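Ferric iron-binding protein HitA (Pseudomonas aeruginosa PAO1, PDB 6IWF) binds ferric iron and probably hands it on for uptake into the cell, as other bacterial solute-binding proteins do with their ligands. Local coordinates at residues L5-G10 / A54-T59; L73-E78 / E240-V245; E145-V150 / E160-G165; P119-D124 / Q218-L223. All blocks are in the same frame, centred on the assembly; numbering follows the deposited sequence.

The four contacts fall into two pairs on opposite sides of the chain's centre, consistent with the two lobes of a periplasmic binding protein. Contacts 1 and 2 lie on one side, with centres about 11 Å apart, and touch where Leu5 and Val56 meet helix 238-248. Contacts 3 and 4 lie on the other, centres also about 11 Å apart. There Gln146 NE2 reaches Pro220 O (2.9 Å) and Trp162 NE1 reaches Leu122 O (3.1 Å), both probable hydrogen bonds. The iron ligands His12 and Glu60 follow closely on contact 1's strands. The side chain of Gln146 in contact 3 is about 12 Å from that of Tyr197, another iron ligand. No iron is bound in this model.

Contact 1 (L5-G10 / A54-T59); sequences LTLYNG and ADVLYT
Ala54 sets its methyl squarely over the Tyr8 ring. CB is 3.5 Å from the ring centroid, a CH-pi contact. The Tyr8 hydroxyl bonds to Glu48, which helps fix the ring. On the same face, Leu57 CD1 touches Tyr8 CB. Leu7, Val56, Asn9 and Tyr58 point to the other face. Leu7 has CG anti to the backbone N (chi1 172°), and its CD1 packs at 3.7 Å on Val56 CG1 and meets Tyr58 CB. Asn9 and Tyr58 lie side by side and point the same way, with amide and ring planes 25° apart. Asn9 OD1 lies obliquely 3.6 Å from Tyr58 CD2, and Asn9 ND2 bonds to His12 O.

The side chains of Asp55 and Thr6 cross at about a right angle. Asp55 OD2 takes the Thr6 N-H on the anti lone pair at 2.8 Å, in a nearly straight bond (166°). OD1 is held by Ser235. Thr6 O accepts two bonds, from Asp55 N (2.9 Å) and Val56 N (3.3 Å). Tyr8 N bonds to Val56 O, Tyr58 N to Tyr8 O, and Gly10 N to Tyr58 O.

Strand 30-35 pairs with the other edge of strand 4-9. Helix 38-48 covers the Tyr8 face, and helix 238-248 packs against Val56 and Tyr58. The parallel pair leads at its C-terminal ends to the iron ligands His12 and Glu60, as befits the alpha/beta lobe of a periplasmic binding protein.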
loop_
_atom_site.group_PDB
_atom_site.type_symbol
_atom_site.label_atom_id
_atom_site.label_comp_id
_atom_site.label_asym_id
_atom_site.label_seq_id
_atom_site.Cartn_x
_atom_site.Cartn_y
_atom_site.Cartn_z
ATOM N N LEU A 5 -4.489 -14.511 19.785
ATOM C CA LEU A 5 -3.758 -14.403 18.524
ATOM C C LEU A 5 -2.794 -13.225 18.595
ATOM O O LEU A 5 -3.100 -12.193 19.198
ATOM C CB LEU A 5 -4.716 -14.205 17.349
ATOM C CG LEU A 5 -5.580 -15.372 16.875
ATOM C CD1 LEU A 5 -6.426 -14.980 15.657
ATOM C CD2 LEU A 5 -4.723 -16.591 16.559
ATOM N N THR A 6 -1.629 -13.382 17.975
ATOM C CA THR A 6 -0.667 -12.296 17.831
ATOM C C THR A 6 -0.716 -11.813 16.387
ATOM O O THR A 6 -0.524 -12.610 15.464
ATOM C CB THR A 6 0.746 -12.746 18.202
ATOM O OG1 THR A 6 0.766 -13.219 19.560
ATOM C CG2 THR A 6 1.720 -11.584 18.065
ATOM N N LEU A 7 -1.023 -10.528 16.201
ATOM C CA LEU A 7 -1.073 -9.892 14.894
ATOM C C LEU A 7 0.158 -9.014 14.740
ATOM O O LEU A 7 0.347 -8.074 15.516
ATOM C CB LEU A 7 -2.341 -9.049 14.732
ATOM C CG LEU A 7 -2.413 -8.177 13.470
ATOM C CD1 LEU A 7 -2.452 -9.089 12.238
ATOM C CD2 LEU A 7 -3.626 -7.232 13.500
ATOM N N TYR A 8 0.986 -9.319 13.747
ATOM C CA TYR A 8 2.068 -8.429 13.332
ATOM C C TYR A 8 1.477 -7.451 12.327
ATOM O O TYR A 8 1.124 -7.848 11.211
ATOM C CB TYR A 8 3.224 -9.219 12.713
ATOM C CG TYR A 8 4.193 -9.814 13.720
ATOM C CD1 TYR A 8 3.803 -10.060 15.034
ATOM C CD2 TYR A 8 5.495 -10.131 13.353
ATOM C CE1 TYR A 8 4.684 -10.607 15.948
ATOM C CE2 TYR A 8 6.386 -10.681 14.272
ATOM C CZ TYR A 8 5.968 -10.919 15.561
ATOM O OH TYR A 8 6.836 -11.463 16.478
ATOM N N ASN A 9 1.361 -6.169 12.713
ATOM C CA ASN A 9 0.625 -5.189 11.916
ATOM C C ASN A 9 1.580 -4.169 11.310
ATOM O O ASN A 9 2.041 -3.247 11.998
ATOM C CB ASN A 9 -0.450 -4.469 12.732
ATOM C CG ASN A 9 -1.157 -3.415 11.908
ATOM O OD1 ASN A 9 -1.336 -3.593 10.705
ATOM N ND2 ASN A 9 -1.525 -2.290 12.534
ATOM N N GLY A 10 1.836 -4.329 10.010
ATOM C CA GLY A 10 2.518 -3.345 9.191
ATOM C C GLY A 10 1.615 -2.311 8.560
ATOM O O GLY A 10 2.112 -1.319 8.016
ATOM N N ALA A 54 4.153 -14.791 16.048
ATOM C CA ALA A 54 3.200 -14.238 15.094
ATOM C C ALA A 54 2.253 -15.313 14.580
ATOM O O ALA A 54 2.678 -16.398 14.174
ATOM C CB ALA A 54 3.938 -13.594 13.920
ATOM N N ASP A 55 0.959 -15.004 14.594
ATOM C CA ASP A 55 -0.040 -15.875 13.996
ATOM C C ASP A 55 -0.516 -15.372 12.641
ATOM O O ASP A 55 -0.740 -16.180 11.733
ATOM C CB ASP A 55 -1.237 -16.012 14.942
ATOM C CG ASP A 55 -0.864 -16.690 16.241
ATOM O OD1 ASP A 55 -0.421 -17.863 16.181
ATOM O OD2 ASP A 55 -0.984 -16.044 17.306
ATOM N N VAL A 56 -0.660 -14.055 12.506
ATOM C CA VAL A 56 -1.143 -13.392 11.298
ATOM C C VAL A 56 -0.238 -12.197 11.040
ATOM O O VAL A 56 0.150 -11.489 11.976
ATOM C CB VAL A 56 -2.619 -12.948 11.444
ATOM C CG1 VAL A 56 -3.071 -12.112 10.248
ATOM C CG2 VAL A 56 -3.531 -14.165 11.615
ATOM N N LEU A 57 0.123 -11.994 9.773
ATOM C CA LEU A 57 0.859 -10.815 9.341
ATOM C C LEU A 57 -0.033 -9.977 8.438
ATOM O O LEU A 57 -0.680 -10.510 7.536
ATOM C CB LEU A 57 2.133 -11.206 8.600
ATOM C CG LEU A 57 2.926 -10.068 7.939
ATOM C CD1 LEU A 57 3.521 -9.120 8.963
ATOM C CD2 LEU A 57 4.006 -10.646 7.033
ATOM N N TYR A 58 -0.054 -8.669 8.676
ATOM C CA TYR A 58 -0.881 -7.733 7.921
ATOM C C TYR A 58 0.043 -6.624 7.452
ATOM O O TYR A 58 0.673 -5.967 8.286
ATOM C CB TYR A 58 -1.994 -7.190 8.825
ATOM C CG TYR A 58 -3.046 -6.291 8.202
ATOM C CD1 TYR A 58 -3.241 -6.212 6.827
ATOM C CD2 TYR A 58 -3.858 -5.522 9.021
ATOM C CE1 TYR A 58 -4.242 -5.378 6.296
ATOM C CE2 TYR A 58 -4.838 -4.699 8.507
ATOM C CZ TYR A 58 -5.026 -4.626 7.161
ATOM O OH TYR A 58 -6.018 -3.795 6.694
ATOM N N THR A 59 0.184 -6.459 6.134
ATOM C CA THR A 59 1.142 -5.503 5.593
ATOM C C THR A 59 0.461 -4.449 4.727
ATOM O O THR A 59 -0.578 -4.691 4.102
ATOM C CB THR A 59 2.230 -6.191 4.760
ATOM O OG1 THR A 59 1.635 -6.874 3.651
ATOM C CG2 THR A 59 3.039 -7.163 5.618
#

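Contact 2 (L73-E78 / E240-V245); sequences LLAKLE and EAQQFV
Gln242 reaches from helix 238-248 to the backbone of loop 73-78, tying a helix to a loop in one alpha/beta lobe of the solute-binding fold. Its CB lies beside the Glu78 carboxylate, 4.0 Å from Glu78 CD. The chain bends at chi2 (-86°), which turns CD toward the loop. The terminal amide then meets two peptide groups. NE2 donates to Lys76 O at 2.9 Å, with the acceptor tilted 20° out of the amide plane. OE1 accepts from Glu78 N at 3.0 Å, and this donor stands above the carbonyl plane of the amide. One side chain thus serves both a backbone acceptor and a backbone donor, on either side of Leu77.

OE1 also lies close to Leu77 CA and to Glu78 CG. The Glu78 and Gln242 side chains cross obliquely, with carboxylate and amide planes 28° apart. Glu78 is the N-cap residue of helix 79-82, and so the bond to its N holds the chain just where that helix starts.

Val245, which also packs on Val56 and Val231, adds the apolar part. Leu77 crosses it at about a right angle, and Leu77 CD2 meets Val245 CG1 at 4.1 Å.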
loop_
_atom_site.group_PDB
_atom_site.type_symbol
_atom_site.label_atom_id
_atom_site.label_comp_id
_atom_site.label_asym_id
_atom_site.label_seq_id
_atom_site.Cartn_x
_atom_site.Cartn_y
_atom_site.Cartn_z
ATOM N N LEU A 73 7.289 -19.481 4.552
ATOM C CA LEU A 73 6.913 -19.148 5.916
ATOM C C LEU A 73 5.411 -18.956 6.101
ATOM O O LEU A 73 4.953 -18.848 7.248
ATOM C CB LEU A 73 7.658 -17.885 6.368
ATOM C CG LEU A 73 9.114 -18.169 6.748
ATOM C CD1 LEU A 73 9.960 -16.914 6.731
ATOM C CD2 LEU A 73 9.145 -18.834 8.115
ATOM N N LEU A 74 4.642 -18.927 5.019
ATOM C CA LEU A 74 3.217 -18.623 5.078
ATOM C C LEU A 74 2.378 -19.870 4.816
ATOM O O LEU A 74 2.667 -20.653 3.899
ATOM C CB LEU A 74 2.867 -17.538 4.056
ATOM C CG LEU A 74 3.695 -16.257 4.178
ATOM C CD1 LEU A 74 3.195 -15.201 3.149
ATOM C CD2 LEU A 74 3.655 -15.676 5.588
ATOM N N ALA A 75 1.323 -20.036 5.615
ATOM C CA ALA A 75 0.421 -21.174 5.475
ATOM C C ALA A 75 -0.519 -20.975 4.293
ATOM O O ALA A 75 -0.991 -19.865 4.039
ATOM C CB ALA A 75 -0.397 -21.356 6.756
ATOM N N LYS A 76 -0.813 -22.064 3.580
ATOM C CA LYS A 76 -1.842 -21.997 2.549
ATOM C C LYS A 76 -3.171 -21.588 3.185
ATOM O O LYS A 76 -3.542 -22.071 4.258
ATOM C CB LYS A 76 -1.950 -23.352 1.831
ATOM C CG LYS A 76 -3.353 -23.744 1.342
ATOM C CD LYS A 76 -3.850 -22.918 0.154
ATOM C CE LYS A 76 -4.918 -23.687 -0.633
ATOM N NZ LYS A 76 -6.304 -23.494 -0.104
ATOM N N LEU A 77 -3.871 -20.661 2.540
ATOM C CA LEU A 77 -5.151 -20.189 3.053
ATOM C C LEU A 77 -6.284 -21.129 2.650
ATOM O O LEU A 77 -6.254 -21.756 1.589
ATOM C CB LEU A 77 -5.446 -18.782 2.535
ATOM C CG LEU A 77 -4.557 -17.677 3.107
ATOM C CD1 LEU A 77 -4.745 -16.395 2.290
ATOM C CD2 LEU A 77 -4.868 -17.438 4.579
ATOM N N GLU A 78 -7.304 -21.202 3.500
ATOM C CA GLU A 78 -8.445 -22.053 3.195
ATOM C C GLU A 78 -9.095 -21.623 1.880
ATOM O O GLU A 78 -9.206 -20.421 1.598
ATOM C CB GLU A 78 -9.454 -22.013 4.343
ATOM C CG GLU A 78 -8.972 -22.804 5.552
ATOM C CD GLU A 78 -9.894 -22.691 6.747
ATOM O OE1 GLU A 78 -9.785 -23.536 7.658
ATOM O OE2 GLU A 78 -10.728 -21.763 6.781
ATOM N N GLU A 240 -7.640 -20.684 14.324
ATOM C CA GLU A 240 -8.040 -19.337 14.717
ATOM C C GLU A 240 -7.415 -18.288 13.807
ATOM O O GLU A 240 -8.053 -17.280 13.466
ATOM C CB GLU A 240 -7.638 -19.103 16.167
ATOM C CG GLU A 240 -8.273 -20.092 17.155
ATOM C CD GLU A 240 -7.436 -21.351 17.438
ATOM O OE1 GLU A 240 -6.717 -21.854 16.539
ATOM O OE2 GLU A 240 -7.521 -21.858 18.586
ATOM N N ALA A 241 -6.165 -18.516 13.400
ATOM C CA ALA A 241 -5.513 -17.589 12.479
ATOM C C ALA A 241 -6.215 -17.569 11.128
ATOM O O ALA A 241 -6.427 -16.497 10.546
ATOM C CB ALA A 241 -4.042 -17.974 12.320
ATOM N N GLN A 242 -6.576 -18.746 10.604
ATOM C CA GLN A 242 -7.341 -18.789 9.363
ATOM C C GLN A 242 -8.671 -18.070 9.524
ATOM O O GLN A 242 -9.125 -17.370 8.612
ATOM C CB GLN A 242 -7.574 -20.232 8.921
ATOM C CG GLN A 242 -6.300 -20.991 8.580
ATOM C CD GLN A 242 -5.843 -20.788 7.140
ATOM O OE1 GLN A 242 -6.580 -20.270 6.291
ATOM N NE2 GLN A 242 -4.624 -21.214 6.858
ATOM N N GLN A 243 -9.309 -18.236 10.680
ATOM C CA GLN A 243 -10.558 -17.529 10.944
ATOM C C GLN A 243 -10.356 -16.020 10.899
ATOM O O GLN A 243 -11.211 -15.280 10.388
ATOM C CB GLN A 243 -11.089 -17.954 12.312
ATOM C CG GLN A 243 -12.442 -17.441 12.672
ATOM C CD GLN A 243 -12.927 -18.071 13.961
ATOM O OE1 GLN A 243 -12.425 -19.119 14.370
ATOM N NE2 GLN A 243 -13.893 -17.429 14.615
ATOM N N PHE A 244 -9.239 -15.546 11.452
ATOM C CA PHE A 244 -8.972 -14.114 11.477
ATOM C C PHE A 244 -8.827 -13.547 10.067
ATOM O O PHE A 244 -9.418 -12.509 9.746
ATOM C CB PHE A 244 -7.720 -13.826 12.304
ATOM C CG PHE A 244 -7.447 -12.370 12.468
ATOM C CD1 PHE A 244 -6.701 -11.669 11.516
ATOM C CD2 PHE A 244 -7.973 -11.675 13.547
ATOM C CE1 PHE A 244 -6.474 -10.305 11.657
ATOM C CE2 PHE A 244 -7.745 -10.315 13.694
ATOM C CZ PHE A 244 -6.988 -9.632 12.753
ATOM N N VAL A 245 -8.028 -14.199 9.218
ATOM C CA VAL A 245 -7.824 -13.669 7.868
ATOM C C VAL A 245 -9.128 -13.719 7.081
ATOM O O VAL A 245 -9.468 -12.776 6.357
ATOM C CB VAL A 245 -6.689 -14.413 7.139
ATOM C CG1 VAL A 245 -6.617 -13.955 5.696
ATOM C CG2 VAL A 245 -5.363 -14.115 7.815
#

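Contact 3 (E145-V150 / E160-G165)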
loop_
_atom_site.group_PDB
_atom_site.type_symbol
_atom_site.label_atom_id
_atom_site.label_comp_id
_atom_site.label_asym_id
_atom_site.label_seq_id
_atom_site.Cartn_x
_atom_site.Cartn_y
_atom_site.Cartn_z
ATOM N N GLU A 145 7.446 0.542 -4.781
ATOM C CA GLU A 145 6.594 -0.112 -5.770
ATOM C C GLU A 145 6.425 0.759 -7.012
ATOM O O GLU A 145 6.378 0.238 -8.135
ATOM C CB GLU A 145 5.234 -0.453 -5.164
ATOM C CG GLU A 145 5.219 -1.858 -4.594
ATOM C CD GLU A 145 4.092 -2.088 -3.627
ATOM O OE1 GLU A 145 3.168 -2.878 -3.938
ATOM O OE2 GLU A 145 4.128 -1.467 -2.548
ATOM N N GLN A 146 6.362 2.085 -6.831
ATOM C CA GLN A 146 6.304 2.987 -7.980
ATOM C C GLN A 146 7.521 2.798 -8.875
ATOM O O GLN A 146 7.407 2.757 -10.103
ATOM C CB GLN A 146 6.218 4.443 -7.515
ATOM C CG GLN A 146 6.156 5.453 -8.687
ATOM C CD GLN A 146 4.865 5.298 -9.504
ATOM O OE1 GLN A 146 3.863 5.964 -9.224
ATOM N NE2 GLN A 146 4.885 4.421 -10.513
ATOM N N VAL A 147 8.705 2.705 -8.275
ATOM C CA VAL A 147 9.909 2.520 -9.081
ATOM C C VAL A 147 9.867 1.184 -9.809
ATOM O O VAL A 147 10.215 1.093 -10.996
ATOM C CB VAL A 147 11.160 2.644 -8.191
ATOM C CG1 VAL A 147 12.430 2.370 -9.010
ATOM C CG2 VAL A 147 11.207 4.023 -7.576
ATOM N N ALA A 148 9.439 0.126 -9.117
ATOM C CA ALA A 148 9.351 -1.179 -9.754
ATOM C C ALA A 148 8.409 -1.136 -10.947
ATOM O O ALA A 148 8.665 -1.773 -11.972
ATOM C CB ALA A 148 8.888 -2.240 -8.750
ATOM N N ALA A 149 7.314 -0.381 -10.827
ATOM C CA ALA A 149 6.386 -0.237 -11.945
ATOM C C ALA A 149 7.038 0.486 -13.118
ATOM O O ALA A 149 6.837 0.098 -14.274
ATOM C CB ALA A 149 5.131 0.508 -11.490
ATOM N N VAL A 150 7.832 1.523 -12.852
ATOM C CA VAL A 150 8.487 2.217 -13.964
ATOM C C VAL A 150 9.476 1.281 -14.657
ATOM O O VAL A 150 9.554 1.243 -15.889
ATOM C CB VAL A 150 9.152 3.528 -13.487
ATOM C CG1 VAL A 150 9.929 4.198 -14.632
ATOM C CG2 VAL A 150 8.111 4.504 -12.944
ATOM N N GLU A 160 16.123 4.432 -14.730
ATOM C CA GLU A 160 17.307 5.065 -14.156
ATOM C C GLU A 160 17.376 6.547 -14.516
ATOM O O GLU A 160 17.689 7.382 -13.660
ATOM C CB GLU A 160 18.556 4.325 -14.633
ATOM C CG GLU A 160 19.845 4.828 -13.967
ATOM C CD GLU A 160 21.053 4.012 -14.366
ATOM O OE1 GLU A 160 21.217 2.907 -13.809
ATOM O OE2 GLU A 160 21.839 4.479 -15.226
ATOM N N ASP A 161 17.086 6.890 -15.777
ATOM C CA ASP A 161 17.093 8.295 -16.188
ATOM C C ASP A 161 16.028 9.082 -15.441
ATOM O O ASP A 161 16.267 10.216 -14.991
ATOM C CB ASP A 161 16.861 8.408 -17.697
ATOM C CG ASP A 161 18.059 7.967 -18.521
ATOM O OD1 ASP A 161 19.173 7.854 -17.960
ATOM O OD2 ASP A 161 17.876 7.744 -19.737
ATOM N N TRP A 162 14.837 8.491 -15.303
ATOM C CA TRP A 162 13.745 9.152 -14.597
ATOM C C TRP A 162 14.096 9.370 -13.128
ATOM O O TRP A 162 13.951 10.479 -12.600
ATOM C CB TRP A 162 12.468 8.322 -14.761
ATOM C CG TRP A 162 11.313 8.758 -13.915
ATOM C CD1 TRP A 162 10.465 9.812 -14.143
ATOM C CD2 TRP A 162 10.869 8.135 -12.708
ATOM N NE1 TRP A 162 9.522 9.882 -13.134
ATOM C CE2 TRP A 162 9.751 8.859 -12.245
ATOM C CE3 TRP A 162 11.313 7.030 -11.974
ATOM C CZ2 TRP A 162 9.073 8.522 -11.069
ATOM C CZ3 TRP A 162 10.631 6.690 -10.808
ATOM C CH2 TRP A 162 9.528 7.439 -10.369
ATOM N N LEU A 163 14.620 8.332 -12.466
ATOM C CA LEU A 163 14.927 8.463 -11.048
ATOM C C LEU A 163 16.102 9.403 -10.827
ATOM O O LEU A 163 16.152 10.093 -9.806
ATOM C CB LEU A 163 15.201 7.091 -10.437
ATOM C CG LEU A 163 15.047 7.019 -8.920
ATOM C CD1 LEU A 163 13.636 7.442 -8.477
ATOM C CD2 LEU A 163 15.400 5.616 -8.395
ATOM N N THR A 164 17.026 9.469 -11.784
ATOM C CA THR A 164 18.091 10.470 -11.721
ATOM C C THR A 164 17.511 11.878 -11.736
ATOM O O THR A 164 17.911 12.734 -10.941
ATOM C CB THR A 164 19.059 10.280 -12.883
ATOM O OG1 THR A 164 19.724 9.025 -12.737
ATOM C CG2 THR A 164 20.102 11.399 -12.914
ATOM N N GLY A 165 16.543 12.124 -12.625
ATOM C CA GLY A 165 15.869 13.412 -12.624
ATOM C C GLY A 165 15.160 13.701 -11.313
ATOM O O GLY A 165 15.203 14.825 -10.813
#
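Trp162 and Val150 make the main contact between these two helix segments, and it is apolar. Val150 CG2 sits 4.0 Å above the plane of the indole, offset toward the rim. It is 4.1 Å from the centroid of the six-membered ring and 17° off the normal, a CH-pi contact. Its nearest ring atom is Trp162 CZ3. Val150 CG1 also reaches the ring, at CE3, so both methyls of this valine touch the indole. The two side chains cross at about a right angle. In Trp162, chi1 of 171° sets CG anti to the backbone N. The six-membered ring lies between the helices.

Two further side chains touch the ring. Val147 CG2 approaches its edge, near the ring plane, at 4.2 Å from Trp162 CZ3. The same methyl meets Leu163 CD1 at 4.3 Å. It therefore touches two neighbouring residues of the second helix. Gln146 adds its aliphatic CG, which lies near Trp162 CH2.

The polar ends of these side chains bond elsewhere. Trp162 NE1 donates to Leu122 O, and Gln146 NE2 donates to Pro220 O. These bonds help to fix the indole and the amide within a buried contact.

The packing joins consecutive helices of one lobe, 141-154 and 156-169, as a helical hairpin. The two segments run at 141° to each other, with axes 10.8 Å apart at closest approach. Phe143, from the first helix, also touches Trp162 and Leu163, while helix 296-305 covers Val147.

Contact 4 (P119-D124 / Q218-L223); sequences PKSLMD and QDPGAL
Asp219 receives two groups of loop 119-124 on its carboxylate, one per oxygen. Ser121 OG donates to Asp219 OD1 at 2.5 Å, a short bond on the syn lone pair. Leu122 N donates to Asp219 OD2 at 2.9 Å in a nearly straight bond (165°). It comes from the syn side, 21° out of the carboxylate plane. OD2 has a second donor, Gly221 N at 3.0 Å, which stands above the plane. This bond closes an Asx turn in the aspartate's own loop.

Ser121 OG works in both directions. It gives its proton to Asp219 and accepts from Met123 N at 3.0 Å, forming an ST turn. The Ser121-Asp219 bond joins the two turns, and Leu122 N adds a second link. Together with Gly221 N, these donors would probably favour the charged form of Asp219. Ser121 N donates to Asp124 OD2 (3.0 Å) from above that carboxylate plane.

Nearby, Leu122 CD2 meets Pro220 CB at 4.1 Å, and Met123 SD approaches Pro220 CG.

The two loops come together beside helix 141-154. Leu122 and Met123 pack on Val150 of that helix, and Pro220 packs on Leu153. Leu122 also touches Leu192 of strand 190-194, while loop 218-223 leads into strand 224-231.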
loop_
_atom_site.group_PDB
_atom_site.type_symbol
_atom_site.label_atom_id
_atom_site.label_comp_id
_atom_site.label_asym_id
_atom_site.label_seq_id
_atom_site.Cartn_x
_atom_site.Cartn_y
_atom_site.Cartn_z
ATOM N N PRO A 119 1.716 17.989 -14.791
ATOM C CA PRO A 119 2.409 17.068 -15.698
ATOM C C PRO A 119 1.441 16.040 -16.250
ATOM O O PRO A 119 0.557 15.551 -15.541
ATOM C CB PRO A 119 3.470 16.410 -14.811
ATOM C CG PRO A 119 2.936 16.560 -13.425
ATOM C CD PRO A 119 2.218 17.881 -13.408
ATOM N N LYS A 120 1.635 15.700 -17.525
ATOM C CA LYS A 120 0.750 14.746 -18.185
ATOM C C LYS A 120 1.034 13.315 -17.752
ATOM O O LYS A 120 0.121 12.477 -17.741
ATOM C CB LYS A 120 0.886 14.857 -19.712
ATOM C CG LYS A 120 0.764 16.275 -20.309
ATOM C CD LYS A 120 -0.112 17.229 -19.492
ATOM C CE LYS A 120 -1.609 16.967 -19.656
ATOM N NZ LYS A 120 -2.397 18.028 -18.959
ATOM N N SER A 121 2.280 13.027 -17.380
ATOM C CA SER A 121 2.716 11.690 -17.002
ATOM C C SER A 121 3.622 11.802 -15.786
ATOM O O SER A 121 4.316 12.801 -15.623
ATOM C CB SER A 121 3.496 11.014 -18.152
ATOM O OG SER A 121 4.062 9.774 -17.754
ATOM N N LEU A 122 3.632 10.752 -14.953
ATOM C CA LEU A 122 4.694 10.610 -13.957
ATOM C C LEU A 122 6.068 10.807 -14.582
ATOM O O LEU A 122 6.984 11.367 -13.958
ATOM C CB LEU A 122 4.624 9.218 -13.330
ATOM C CG LEU A 122 5.655 8.921 -12.242
ATOM C CD1 LEU A 122 5.235 9.673 -10.987
ATOM C CD2 LEU A 122 5.700 7.431 -11.970
ATOM N N MET A 123 6.234 10.334 -15.814
ATOM C CA MET A 123 7.549 10.348 -16.434
ATOM C C MET A 123 8.020 11.758 -16.764
ATOM O O MET A 123 9.231 11.967 -16.939
ATOM C CB MET A 123 7.525 9.474 -17.690
ATOM C CG MET A 123 7.054 8.038 -17.454
ATOM S SD MET A 123 8.025 7.173 -16.184
ATOM C CE MET A 123 9.640 7.121 -16.977
ATOM N N ASP A 124 7.104 12.738 -16.805
ATOM C CA ASP A 124 7.484 14.114 -17.097
ATOM C C ASP A 124 8.214 14.779 -15.938
ATOM O O ASP A 124 8.890 15.787 -16.155
ATOM C CB ASP A 124 6.239 14.928 -17.473
ATOM C CG ASP A 124 5.624 14.466 -18.777
ATOM O OD1 ASP A 124 6.387 14.103 -19.699
ATOM O OD2 ASP A 124 4.383 14.454 -18.887
ATOM N N GLN A 218 -3.235 4.407 -18.088
ATOM C CA GLN A 218 -2.227 3.378 -17.818
ATOM C C GLN A 218 -0.861 3.982 -17.561
ATOM O O GLN A 218 0.155 3.297 -17.697
ATOM C CB GLN A 218 -2.132 2.341 -18.941
ATOM C CG GLN A 218 -3.370 1.511 -19.072
ATOM C CD GLN A 218 -3.166 0.317 -19.975
ATOM O OE1 GLN A 218 -2.106 0.143 -20.590
ATOM N NE2 GLN A 218 -4.191 -0.506 -20.077
ATOM N N ASP A 219 -0.842 5.252 -17.157
ATOM C CA ASP A 219 0.402 5.889 -16.769
ATOM C C ASP A 219 1.058 5.124 -15.622
ATOM O O ASP A 219 0.371 4.579 -14.757
ATOM C CB ASP A 219 0.147 7.326 -16.323
ATOM C CG ASP A 219 1.414 8.148 -16.292
ATOM O OD1 ASP A 219 1.904 8.468 -17.403
ATOM O OD2 ASP A 219 1.915 8.450 -15.166
ATOM N N PRO A 220 2.391 5.085 -15.562
ATOM C CA PRO A 220 3.013 4.434 -14.396
ATOM C C PRO A 220 2.583 5.073 -13.087
ATOM O O PRO A 220 2.490 4.380 -12.069
ATOM C CB PRO A 220 4.521 4.591 -14.653
ATOM C CG PRO A 220 4.633 4.732 -16.154
ATOM C CD PRO A 220 3.390 5.526 -16.556
ATOM N N GLY A 221 2.263 6.363 -13.093
ATOM C CA GLY A 221 1.844 7.014 -11.874
ATOM C C GLY A 221 0.408 6.760 -11.478
ATOM O O GLY A 221 -0.041 7.335 -10.485
ATOM N N ALA A 222 -0.319 5.940 -12.253
ATOM C CA ALA A 222 -1.671 5.490 -11.930
ATOM C C ALA A 222 -1.669 4.094 -11.300
ATOM O O ALA A 222 -2.714 3.437 -11.228
ATOM C CB ALA A 222 -2.545 5.521 -13.194
ATOM N N LEU A 223 -0.508 3.656 -10.812
ATOM C CA LEU A 223 -0.324 2.327 -10.248
ATOM C C LEU A 223 -1.306 2.050 -9.114
ATOM O O LEU A 223 -1.498 2.882 -8.223
ATOM C CB LEU A 223 1.106 2.206 -9.731
ATOM C CG LEU A 223 1.490 0.879 -9.094
ATOM C CD1 LEU A 223 1.516 -0.222 -10.147
ATOM C CD2 LEU A 223 2.867 1.008 -8.364
#